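Ice-binding protein isoform1a (Antarctomyces psychrotrophicus, PDB 7BWX) binds ice, matching specific water molecules of its prism planes, and is built as a right-handed beta-helix (beta-solenoid). Local coordinates at residues Leu20-Val25 with Gln65-Ser70; Met37-Thr42 with Leu56-Asp61; Asn176-Ala181 with Ala193-Thr198. The protein carries 1 engineered substitution. All coordinates share one frame; numbering follows the deposited sequence.

Contact 1 (Leu20-Val25 with Gln65-Ser70); sequences LAPQGV and QAFADS
Leu20 and Pro22 hold one turn of helix 61-79 against the right-handed beta-helix, the long helix running beside the solenoid as in other members of this ice-binding family. Leu20 ends strand 19-20, and Pro22 sits in the corner that follows, as second residue of a type I turn from Ala21 to Gly24. Across the contact the packing is apolar. With CG anti to the backbone N (chi1 -178°), the Phe67 side chain leaves the helix so that its end comes nearer the corner, and the proline crosses it at about a right angle. Pro22 CB lies over one face in a CH-pi contact, 4.2 Å from the ring centroid but shifted toward the rim, while Pro22 CD comes within 3.5 Å of Phe67 CE1. An alanine in place of Phe67 would probably leave the proline without its aromatic partner and open a gap between helix and corner, where the ring also touches Thr40. Leu20 reaches the helix with one branch: its CD2 is 4.0 Å from Ala66 CB and 3.7 Å from Ala66 O, and it also meets the far end of the segment at Ser70 CB, 4.1 Å away. Ala66 continues this apolar patch onto Phe17. The hydroxyl of Ser70 turns back into its own helix, Ser70 OG donating to Phe67 O at 2.7 Å.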
loop_
_atom_site.group_PDB
_atom_site.type_symbol
_atom_site.label_atom_id
_atom_site.label_comp_id
_atom_site.label_asym_id
_atom_site.label_seq_id
_atom_site.Cartn_x
_atom_site.Cartn_y
_atom_site.Cartn_z
ATOM N N LEU A 20 -7.718 0.644 5.317
ATOM C CA LEU A 20 -8.834 -0.322 5.392
ATOM C C LEU A 20 -8.294 -1.599 6.027
ATOM O O LEU A 20 -7.229 -2.114 5.588
ATOM C CB LEU A 20 -9.362 -0.563 3.985
ATOM C CG LEU A 20 -10.481 -1.574 3.886
ATOM C CD1 LEU A 20 -11.717 -1.036 4.569
ATOM C CD2 LEU A 20 -10.704 -1.884 2.409
ATOM N N ALA A 21 -8.890 -2.010 7.136
ATOM C CA ALA A 21 -8.400 -3.210 7.835
ATOM C C ALA A 21 -9.567 -3.828 8.554
ATOM O O ALA A 21 -10.200 -3.170 9.368
ATOM C CB ALA A 21 -7.328 -2.850 8.784
ATOM N N PRO A 22 -9.802 -5.127 8.333
ATOM C CA PRO A 22 -10.964 -5.743 8.951
ATOM C C PRO A 22 -10.862 -5.720 10.477
ATOM O O PRO A 22 -11.862 -5.416 11.159
ATOM C CB PRO A 22 -10.954 -7.148 8.386
ATOM C CG PRO A 22 -9.543 -7.370 7.858
ATOM C CD PRO A 22 -9.038 -6.005 7.449
ATOM N N GLN A 23 -9.683 -6.012 11.015
ATOM C CA GLN A 23 -9.502 -6.184 12.468
ATOM C C GLN A 23 -8.902 -4.927 13.114
ATOM O O GLN A 23 -8.279 -5.051 14.200
ATOM C CB GLN A 23 -8.706 -7.460 12.754
ATOM C CG GLN A 23 -9.316 -8.752 12.211
ATOM C CD GLN A 23 -10.812 -8.910 12.244
ATOM O OE1 GLN A 23 -11.504 -8.613 13.235
ATOM N NE2 GLN A 23 -11.336 -9.420 11.143
ATOM N N GLY A 24 -9.110 -3.753 12.519
ATOM C CA GLY A 24 -8.967 -2.489 13.228
ATOM C C GLY A 24 -7.783 -1.656 12.735
ATOM O O GLY A 24 -6.895 -2.191 12.030
ATOM N N VAL A 25 -7.798 -0.387 13.095
ATOM C CA VAL A 25 -6.684 0.566 12.853
ATOM C C VAL A 25 -6.310 1.103 14.226
ATOM O O VAL A 25 -7.221 1.536 14.981
ATOM C CB VAL A 25 -7.095 1.694 11.899
ATOM C CG1 VAL A 25 -5.924 2.624 11.682
ATOM C CG2 VAL A 25 -7.614 1.197 10.579
ATOM N N GLN A 65 -18.203 -3.960 1.255
ATOM C CA GLN A 65 -17.918 -4.039 -0.200
ATOM C C GLN A 65 -16.447 -3.660 -0.448
ATOM O O GLN A 65 -15.782 -4.337 -1.259
ATOM C CB GLN A 65 -18.850 -3.154 -1.015
ATOM C CG GLN A 65 -18.730 -3.364 -2.529
ATOM C CD GLN A 65 -19.144 -4.764 -2.927
ATOM O OE1 GLN A 65 -20.281 -5.131 -2.727
ATOM N NE2 GLN A 65 -18.213 -5.596 -3.377
ATOM N N ALA A 66 -15.941 -2.659 0.251
ATOM C CA ALA A 66 -14.537 -2.217 0.093
ATOM C C ALA A 66 -13.593 -3.349 0.507
ATOM O O ALA A 66 -12.618 -3.669 -0.243
ATOM C CB ALA A 66 -14.247 -0.946 0.884
ATOM N N PHE A 67 -13.856 -3.995 1.649
ATOM C CA PHE A 67 -12.970 -5.086 2.075
ATOM C C PHE A 67 -13.007 -6.219 1.045
ATOM O O PHE A 67 -11.933 -6.742 0.623
ATOM C CB PHE A 67 -13.307 -5.572 3.481
ATOM C CG PHE A 67 -12.349 -6.639 3.886
ATOM C CD1 PHE A 67 -11.018 -6.318 4.111
ATOM C CD2 PHE A 67 -12.744 -7.965 3.946
ATOM C CE1 PHE A 67 -10.112 -7.315 4.407
ATOM C CE2 PHE A 67 -11.834 -8.949 4.286
ATOM C CZ PHE A 67 -10.515 -8.624 4.478
ATOM N N ALA A 68 -14.192 -6.646 0.656
ATOM C CA ALA A 68 -14.330 -7.727 -0.351
ATOM C C ALA A 68 -13.540 -7.320 -1.601
ATOM O O ALA A 68 -12.772 -8.113 -2.123
ATOM C CB ALA A 68 -15.760 -7.925 -0.713
ATOM N N ASP A 69 -13.713 -6.086 -2.057
ATOM C CA ASP A 69 -13.031 -5.592 -3.283
ATOM C C ASP A 69 -11.514 -5.609 -3.081
ATOM O O ASP A 69 -10.807 -5.935 -4.042
ATOM C CB ASP A 69 -13.559 -4.220 -3.703
ATOM C CG ASP A 69 -15.017 -4.248 -4.230
ATOM O OD1 ASP A 69 -15.596 -5.391 -4.464
ATOM O OD2 ASP A 69 -15.584 -3.143 -4.417
ATOM N N SER A 70 -11.026 -5.272 -1.884
ATOM C CA SER A 70 -9.575 -5.258 -1.588
ATOM C C SER A 70 -9.052 -6.681 -1.725
ATOM O O SER A 70 -7.947 -6.894 -2.260
ATOM C CB SER A 70 -9.256 -4.651 -0.252
ATOM O OG SER A 70 -9.532 -5.508 0.841
#

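Contact 2 (Met37-Thr42 with Leu56-Asp61); sequences MGTTGT and LHINDD. Engineered in segment 56-61: Asp61 (natural residue Asn).
The imidazole of His57, whose CB lies 4.1 Å from Met37 O, is held at its edge by Asp60: ND1 donates to Asp60 OD2 at 2.7 Å, the oxygen lying in the ring plane and offering its syn lone pair. Asp60 is thus tied to the strand while its OD1 caps the start of helix 61-79. The second flat group, the amide of Asn59, lies beside Thr40 O with OD1 unbonded, since both oxygens are acceptors, and Asn59 CB packs 3.4 Å from Gly41 CA. Strands 37-39 and 56-58 belong to adjacent coils of the right-handed beta-helix, running parallel with axes 4.7 Å apart and only 1° between their directions. His57 N gives Met37 O a nearly straight bond, Thr39 N to His57 O is weak, and Asn59 N carries the pairing into the turn through Thr39 O. On one face of the strands, Met37 and Leu56 lie side by side, Met37 CE 3.7 Å from Leu56 CD1. Next along this face is Thr39, whose OG1 sits between the backbone N and the carbonyl carbon (chi1 76°); it accepts from Gly41 N in an ST turn, donates to Thr42 O at 2.6 Å, and has Ile58 CG2 against it at 3.4 Å.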
loop_
_atom_site.group_PDB
_atom_site.type_symbol
_atom_site.label_atom_id
_atom_site.label_comp_id
_atom_site.label_asym_id
_atom_site.label_seq_id
_atom_site.Cartn_x
_atom_site.Cartn_y
_atom_site.Cartn_z
ATOM N N MET A 37 -11.480 5.803 5.809
ATOM C CA MET A 37 -10.919 4.790 6.718
ATOM C C MET A 37 -12.040 3.840 7.106
ATOM O O MET A 37 -13.202 4.287 7.273
ATOM C CB MET A 37 -10.306 5.394 7.978
ATOM C CG MET A 37 -9.653 4.357 8.869
ATOM S SD MET A 37 -8.469 5.168 9.964
ATOM C CE MET A 37 -9.585 6.199 10.907
ATOM N N GLY A 38 -11.720 2.547 7.145
ATOM C CA GLY A 38 -12.755 1.598 7.554
ATOM C C GLY A 38 -12.219 0.313 8.123
ATOM O O GLY A 38 -11.048 -0.030 7.940
ATOM N N THR A 39 -13.141 -0.410 8.740
ATOM C CA THR A 39 -12.940 -1.755 9.263
ATOM C C THR A 39 -14.228 -2.541 8.992
ATOM O O THR A 39 -15.223 -1.924 8.631
ATOM C CB THR A 39 -12.691 -1.715 10.772
ATOM O OG1 THR A 39 -13.935 -1.475 11.449
ATOM C CG2 THR A 39 -11.727 -0.640 11.189
ATOM N N THR A 40 -14.209 -3.831 9.270
ATOM C CA THR A 40 -15.405 -4.683 9.139
ATOM C C THR A 40 -16.086 -4.848 10.500
ATOM O O THR A 40 -16.866 -5.805 10.645
ATOM C CB THR A 40 -15.027 -5.979 8.427
ATOM O OG1 THR A 40 -13.979 -6.649 9.120
ATOM C CG2 THR A 40 -14.597 -5.711 7.000
ATOM N N GLY A 41 -15.952 -3.893 11.410
ATOM C CA GLY A 41 -16.638 -3.971 12.724
ATOM C C GLY A 41 -15.722 -3.636 13.893
ATOM O O GLY A 41 -16.193 -3.087 14.904
ATOM N N THR A 42 -14.451 -3.966 13.807
ATOM C CA THR A 42 -13.487 -3.635 14.872
ATOM C C THR A 42 -13.395 -2.106 15.026
ATOM O O THR A 42 -13.334 -1.394 14.020
ATOM C CB THR A 42 -12.129 -4.253 14.525
ATOM O OG1 THR A 42 -12.341 -5.659 14.336
ATOM C CG2 THR A 42 -11.089 -3.968 15.576
ATOM N N LEU A 56 -15.420 7.988 7.495
ATOM C CA LEU A 56 -15.181 6.818 8.353
ATOM C C LEU A 56 -16.283 5.805 8.046
ATOM O O LEU A 56 -17.461 6.167 8.003
ATOM C CB LEU A 56 -15.167 7.354 9.780
ATOM C CG LEU A 56 -14.640 6.454 10.867
ATOM C CD1 LEU A 56 -13.285 5.833 10.521
ATOM C CD2 LEU A 56 -14.561 7.251 12.160
ATOM N N HIS A 57 -15.928 4.575 7.730
ATOM C CA HIS A 57 -16.904 3.506 7.443
ATOM C C HIS A 57 -16.562 2.331 8.344
ATOM O O HIS A 57 -15.731 1.501 7.956
ATOM C CB HIS A 57 -16.869 3.123 5.967
ATOM C CG HIS A 57 -17.365 4.182 5.044
ATOM N ND1 HIS A 57 -18.718 4.414 4.882
ATOM C CD2 HIS A 57 -16.705 4.991 4.160
ATOM C CE1 HIS A 57 -18.892 5.382 3.989
ATOM N NE2 HIS A 57 -17.665 5.749 3.510
ATOM N N ILE A 58 -17.107 2.327 9.548
ATOM C CA ILE A 58 -16.903 1.185 10.477
ATOM C C ILE A 58 -18.122 0.276 10.349
ATOM O O ILE A 58 -19.227 0.562 10.925
ATOM C CB ILE A 58 -16.631 1.652 11.903
ATOM C CG1 ILE A 58 -15.487 2.675 11.939
ATOM C CG2 ILE A 58 -16.361 0.456 12.783
ATOM C CD1 ILE A 58 -15.211 3.252 13.295
ATOM N N ASN A 59 -17.942 -0.779 9.597
ATOM C CA ASN A 59 -18.917 -1.870 9.473
ATOM C C ASN A 59 -20.233 -1.354 8.905
ATOM O O ASN A 59 -21.289 -1.518 9.562
ATOM C CB ASN A 59 -19.102 -2.598 10.796
ATOM C CG ASN A 59 -19.781 -3.937 10.534
ATOM O OD1 ASN A 59 -19.696 -4.456 9.418
ATOM N ND2 ASN A 59 -20.415 -4.503 11.546
ATOM N N ASP A 60 -20.211 -0.802 7.688
ATOM C CA ASP A 60 -21.452 -0.487 6.944
ATOM C C ASP A 60 -21.349 -1.193 5.578
ATOM O O ASP A 60 -20.358 -1.940 5.353
ATOM C CB ASP A 60 -21.669 1.025 6.898
ATOM C CG ASP A 60 -20.512 1.799 6.254
ATOM O OD1 ASP A 60 -19.659 1.161 5.568
ATOM O OD2 ASP A 60 -20.469 3.026 6.437
ATOM N N ASP A 61 -22.308 -0.948 4.684
ATOM C CA ASP A 61 -22.283 -1.570 3.350
ATOM C C ASP A 61 -20.990 -1.172 2.600
ATOM O O ASP A 61 -20.471 -2.030 1.878
ATOM C CB ASP A 61 -23.578 -1.255 2.612
ATOM C CG ASP A 61 -24.796 -2.030 3.157
ATOM O OD1 ASP A 61 -24.630 -2.892 4.091
ATOM O OD2 ASP A 61 -25.880 -1.833 2.599
#

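Contact 3 (Asn176-Ala181 with Ala193-Thr198)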
loop_
_atom_site.group_PDB
_atom_site.type_symbol
_atom_site.label_atom_id
_atom_site.label_comp_id
_atom_site.label_asym_id
_atom_site.label_seq_id
_atom_site.Cartn_x
_atom_site.Cartn_y
_atom_site.Cartn_z
ATOM N N ASN A 176 -1.713 -9.249 2.693
ATOM C CA ASN A 176 -2.504 -10.420 3.123
ATOM C C ASN A 176 -2.834 -10.295 4.601
ATOM O O ASN A 176 -3.944 -10.656 4.994
ATOM C CB ASN A 176 -1.719 -11.676 2.877
ATOM C CG ASN A 176 -2.572 -12.908 3.072
ATOM O OD1 ASN A 176 -3.535 -13.069 2.346
ATOM N ND2 ASN A 176 -2.218 -13.721 4.060
ATOM N N ALA A 177 -1.919 -9.749 5.390
ATOM C CA ALA A 177 -2.061 -9.656 6.854
ATOM C C ALA A 177 -1.795 -8.200 7.305
ATOM O O ALA A 177 -2.565 -7.330 6.915
ATOM C CB ALA A 177 -1.154 -10.663 7.469
ATOM N N LEU A 178 -0.789 -7.962 8.129
ATOM C CA LEU A 178 -0.632 -6.698 8.884
ATOM C C LEU A 178 0.016 -5.647 7.984
ATOM O O LEU A 178 0.894 -6.032 7.181
ATOM C CB LEU A 178 0.281 -6.944 10.079
ATOM C CG LEU A 178 0.411 -5.776 11.059
ATOM C CD1 LEU A 178 -0.902 -5.627 11.816
ATOM C CD2 LEU A 178 1.553 -6.012 12.055
ATOM N N ILE A 179 -0.379 -4.377 8.154
ATOM C CA ILE A 179 0.418 -3.233 7.628
ATOM C C ILE A 179 0.779 -2.385 8.817
ATOM O O ILE A 179 -0.131 -1.905 9.478
ATOM C CB ILE A 179 -0.282 -2.428 6.533
ATOM C CG1 ILE A 179 -0.626 -3.297 5.346
ATOM C CG2 ILE A 179 0.599 -1.250 6.079
ATOM C CD1 ILE A 179 -1.477 -2.631 4.314
ATOM N N ALA A 180 2.073 -2.178 9.054
ATOM C CA ALA A 180 2.590 -1.316 10.139
ATOM C C ALA A 180 3.370 -0.163 9.494
ATOM O O ALA A 180 4.350 -0.407 8.791
ATOM C CB ALA A 180 3.430 -2.100 11.084
ATOM N N ALA A 181 2.883 1.058 9.686
ATOM C CA ALA A 181 3.584 2.279 9.270
ATOM C C ALA A 181 4.253 2.849 10.519
ATOM O O ALA A 181 3.566 3.268 11.469
ATOM C CB ALA A 181 2.603 3.179 8.588
ATOM N N ALA A 193 -5.155 -3.645 4.319
ATOM C CA ALA A 193 -4.629 -4.760 5.132
ATOM C C ALA A 193 -5.637 -5.898 5.177
ATOM O O ALA A 193 -6.840 -5.621 5.035
ATOM C CB ALA A 193 -4.301 -4.336 6.525
ATOM N N GLY A 194 -5.138 -7.113 5.349
ATOM C CA GLY A 194 -5.995 -8.290 5.543
ATOM C C GLY A 194 -6.246 -8.555 7.023
ATOM O O GLY A 194 -7.090 -9.408 7.332
ATOM N N SER A 195 -5.508 -7.907 7.926
ATOM C CA SER A 195 -5.720 -8.040 9.394
ATOM C C SER A 195 -5.921 -6.659 10.028
ATOM O O SER A 195 -7.076 -6.209 10.084
ATOM C CB SER A 195 -4.603 -8.850 10.047
ATOM O OG SER A 195 -3.312 -8.255 9.876
ATOM N N ALA A 196 -4.851 -6.030 10.524
ATOM C CA ALA A 196 -4.894 -4.706 11.164
ATOM C C ALA A 196 -3.935 -3.762 10.435
ATOM O O ALA A 196 -3.048 -4.230 9.703
ATOM C CB ALA A 196 -4.578 -4.791 12.633
ATOM N N VAL A 197 -4.155 -2.472 10.612
ATOM C CA VAL A 197 -3.172 -1.417 10.246
ATOM C C VAL A 197 -2.717 -0.762 11.551
ATOM O O VAL A 197 -3.588 -0.351 12.354
ATOM C CB VAL A 197 -3.783 -0.399 9.284
ATOM C CG1 VAL A 197 -2.888 0.835 9.116
ATOM C CG2 VAL A 197 -4.059 -1.029 7.952
ATOM N N THR A 198 -1.417 -0.652 11.759
ATOM C CA THR A 198 -0.875 0.160 12.880
ATOM C C THR A 198 -0.210 1.401 12.298
ATOM O O THR A 198 0.473 1.291 11.227
ATOM C CB THR A 198 0.094 -0.588 13.787
ATOM O OG1 THR A 198 1.308 -0.871 13.089
ATOM C CG2 THR A 198 -0.523 -1.877 14.292
HETATM O O HOH W 1 2.864 1.378 13.315
#
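Ile179 and Val197 are neighbours on the buried face of two parallel strands, while Ala180 and Thr198 pair on the partly exposed face. Segments 176-181 and 193-198 are equivalent parts of successive coils of the right-handed beta-helix, stacked as neighbours in its six-stranded sheet. Backbone bonds alternate between them: Ile179 N to Ala196 O, Thr198 N to Ile179 O at 2.9 Å, and Ala181 N to Thr198 O.

Packing between the coils is close on the buried face. Ile179 CD1 rests 4.0 Å from Ala193 CB, and both Ala193 and Val197 touch Ala21, which lies in the spatially adjacent coil although it comes much earlier in the chain. At the corner before the strands, Ala177 O accepts from Ser195 N at 3.2 Å, the donor standing well above the carbonyl plane, and more weakly from Gly194 N. Gly194 CA approaches Asn176 O to 3.2 Å in a C-H...O contact, and a CB on Gly194 would clash with that oxygen. The hydroxyl of Ser195 presses onto the Ala177-Leu178 peptide but makes no hydrogen bond to Leu178 N, which is instead bonded to Ser160 OG of the preceding coil.

The other face is partly open to solvent. Leu178 CD1 reaches Ala196 CB at 3.9 Å along this surface. Thr198 OG1, lying between its backbone N and carbonyl carbon (chi1 69°), sits 3.2 Å from Ala180 CB and is bonded to a water at 2.7 Å; the same water donates to Ala181 O. The hydroxyl and a backbone carbonyl thus share one water at the partly exposed face, which is consistent with a side of the sheet that orders solvent.

Overall arrangement
Along the solenoid the segments follow a spatial order that differs from their order in the chain: 176-181, 193-198, 20-25, 37-42 and 56-61. Segment 20-25 lies between a late coil and an early one. It joins contact 3 through Leu20 O and Ala193 N, 2.9 Å apart, and contact 2 through Ala21 N and Gly38 O, 3.0 Å apart. The centres of contacts 1 and 2 lie about 7 Å apart and those of 1 and 3 about 10 Å, whereas contacts 2 and 3 do not touch, their nearest atoms being about 7 Å apart. Strand 56-58 of contact 2 leads directly into helix 61-79, which contact 1 then fastens to the coils.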